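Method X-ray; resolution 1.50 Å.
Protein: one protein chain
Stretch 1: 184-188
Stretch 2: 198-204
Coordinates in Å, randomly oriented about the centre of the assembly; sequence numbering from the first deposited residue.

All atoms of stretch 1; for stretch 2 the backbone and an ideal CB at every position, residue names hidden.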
# COMPACT_ATOMS: atom_id res chain seq x y z
N CYS A 184 -4.53 6.68 -14.20
CA CYS A 184 -3.52 6.46 -15.23
C CYS A 184 -2.39 7.48 -15.17
O CYS A 184 -1.21 7.10 -15.07
CB CYS A 184 -4.12 6.42 -16.65
SG CYS A 184 -5.48 5.26 -16.84
N PHE A 185 -2.72 8.76 -15.24
CA PHE A 185 -1.74 9.83 -15.10
C PHE A 185 -2.49 11.12 -14.77
O PHE A 185 -3.69 11.25 -15.05
CB PHE A 185 -0.87 9.96 -16.36
CG PHE A 185 -1.65 10.20 -17.63
CD1 PHE A 185 -2.03 11.48 -18.01
CD2 PHE A 185 -1.98 9.13 -18.46
CE1 PHE A 185 -2.74 11.69 -19.19
CE2 PHE A 185 -2.69 9.34 -19.64
CZ PHE A 185 -3.08 10.62 -19.99
N ALA A 186 -1.78 12.07 -14.16
CA ALA A 186 -2.43 13.30 -13.73
C ALA A 186 -3.01 14.04 -14.94
O ALA A 186 -2.34 14.24 -15.96
CB ALA A 186 -1.46 14.20 -12.97
N SER A 187 -4.28 14.45 -14.80
CA SER A 187 -5.08 15.22 -15.78
C SER A 187 -5.67 14.38 -16.91
O SER A 187 -6.28 14.95 -17.81
CB SER A 187 -4.36 16.46 -16.32
OG SER A 187 -3.50 16.17 -17.41
N PHE A 188 -5.57 13.05 -16.86
CA PHE A 188 -6.17 12.19 -17.88
C PHE A 188 -7.67 12.44 -18.03
O PHE A 188 -8.20 12.31 -19.14
CB PHE A 188 -5.87 10.73 -17.54
CG PHE A 188 -6.50 9.70 -18.46
CD1 PHE A 188 -6.29 9.75 -19.83
CD2 PHE A 188 -7.27 8.69 -17.95
CE1 PHE A 188 -6.85 8.80 -20.66
CE2 PHE A 188 -7.84 7.74 -18.77
CZ PHE A 188 -7.63 7.80 -20.13
N UNK A 198 -3.09 21.33 -14.52
CA UNK A 198 -3.50 20.34 -13.53
C UNK A 198 -2.41 19.30 -13.32
O UNK A 198 -2.12 18.91 -12.18
CB UNK A 198 -4.80 19.66 -13.96
N UNK A 199 -1.79 18.82 -14.40
CA UNK A 199 -0.76 17.79 -14.26
C UNK A 199 0.41 18.29 -13.44
O UNK A 199 0.89 17.61 -12.52
CB UNK A 199 -0.27 17.33 -15.63
N UNK A 200 0.90 19.49 -13.75
CA UNK A 200 2.04 20.06 -13.03
C UNK A 200 1.69 20.27 -11.57
O UNK A 200 2.52 20.01 -10.68
CB UNK A 200 2.48 21.38 -13.66
N UNK A 201 0.47 20.72 -11.29
CA UNK A 201 0.01 20.90 -9.92
C UNK A 201 -0.00 19.58 -9.18
O UNK A 201 0.39 19.49 -8.01
CB UNK A 201 -1.38 21.53 -9.90
N UNK A 202 -0.44 18.53 -9.88
CA UNK A 202 -0.62 17.22 -9.26
C UNK A 202 0.71 16.62 -8.83
O UNK A 202 0.83 16.12 -7.71
CB UNK A 202 -1.33 16.27 -10.22
N UNK A 203 1.73 16.69 -9.69
CA UNK A 203 3.03 16.13 -9.31
C UNK A 203 3.71 16.97 -8.24
O UNK A 203 4.37 16.43 -7.36
CB UNK A 203 3.94 16.02 -10.54
N UNK A 204 3.53 18.30 -8.27
CA UNK A 204 4.02 19.11 -7.16
C UNK A 204 3.37 18.68 -5.84
O UNK A 204 4.03 18.64 -4.79
CB UNK A 204 3.75 20.59 -7.43

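All seven positions of stretch 2 have helical backbone angles, with phi between -72° and -60° and psi between -47° and -34°, so proline apart, backbone conformation excludes little and the choice rests on what stretch 1 offers. That stretch contains a type II turn from Phe185 to Phe188, closed by Phe188 N to Phe185 O at 3.2 Å, and its Ala186 CA lies 4.8 Å from the CA of 199.

At 198, CA-to-CB points toward stretch 1, and the ideal CB stands 4.0 Å from Ser187 CB. A small or medium apolar side chain would suit this carbon surface, though others are possible. The residue is Val198, chi1 t (170°), whose CG1 packs 3.9 Å from Ser187 CB.

At 199 the bond runs sideways, yet the ideal CB is already 3.7 Å from Ala186 O and 3.9 Å from Ser187 OG. Ser187 OG donates to Ala186 O at 2.7 Å. With both atoms this close to the CB, a small residue such as alanine, glycine or serine is the simplest choice. Ala199 is found; its CB is 4.3 Å from Ala186 CB.

Position 200 points away and 201 is out of reach, each with no atom of stretch 1 within 5.5 Å of its ideal CB. Stretch 1 therefore sets no preference, and polar residues are acceptable: Thr200 (chi1 m) and Ser201 (chi1 t) make no contact with it.

At 202 the constraint is severe. CA-to-CB points toward stretch 1 and the ideal CB is 3.4 Å from Ala186 CB, a tight approach that favours alanine or glycine. Ala202 keeps this 3.4 Å contact between its CB and Ala186 CB, methyl against methyl.

Position 203 looks unpromising from its CB alone: the bond is sideways and nothing of stretch 1 lies within 5.5 Å. The turn, however, leaves Ala186 N without a partner within stretch 1, about 7.8 Å from the ideal CB of 203. That distance is beyond glutamine or glutamate and calls for an acceptor on a side chain as long as tyrosine. Tyr203, with chi1 m (-59°) and chi2 -58°, brings its end nearer, and Ala186 N donates to Tyr203 OH at 3.1 Å with an N-H...O angle of 160°. Its CZ lies 3.6 Å from Ala186 CB, which approaches the ring obliquely. A water bridges the same pair of residues, donating to Ala186 O at 2.9 Å and lying 2.7 Å from Tyr203 OH in a second hydrogen bond.

At 204 the ideal CB is again out of reach, leaving many side chains possible; Asn204 (chi1 m) makes no contact with stretch 1.

Stretch 2 (198-204) VATSAYN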
# COMPACT_ATOMS: atom_id res chain seq x y z
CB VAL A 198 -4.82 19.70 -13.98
CG1 VAL A 198 -5.14 18.51 -13.10
CG2 VAL A 198 -5.94 20.73 -13.92
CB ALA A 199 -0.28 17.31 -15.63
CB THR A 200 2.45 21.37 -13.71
OG1 THR A 200 2.91 21.09 -15.04
CG2 THR A 200 3.55 22.07 -12.93
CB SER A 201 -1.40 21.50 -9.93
OG SER A 201 -1.85 21.84 -8.63
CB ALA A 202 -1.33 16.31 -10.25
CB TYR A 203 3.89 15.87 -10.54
CG TYR A 203 3.22 14.90 -11.50
CD1 TYR A 203 2.84 13.62 -11.09
CD2 TYR A 203 2.95 15.25 -12.79
CE1 TYR A 203 2.21 12.76 -11.95
CE2 TYR A 203 2.32 14.38 -13.66
CZ TYR A 203 1.94 13.13 -13.23
OH TYR A 203 1.29 12.25 -14.07
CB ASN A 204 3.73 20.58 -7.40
CG ASN A 204 4.68 21.22 -8.40
OD1 ASN A 204 5.63 20.60 -8.88
ND2 ASN A 204 4.42 22.49 -8.73
O HOH W 1 0.44 13.45 -16.33
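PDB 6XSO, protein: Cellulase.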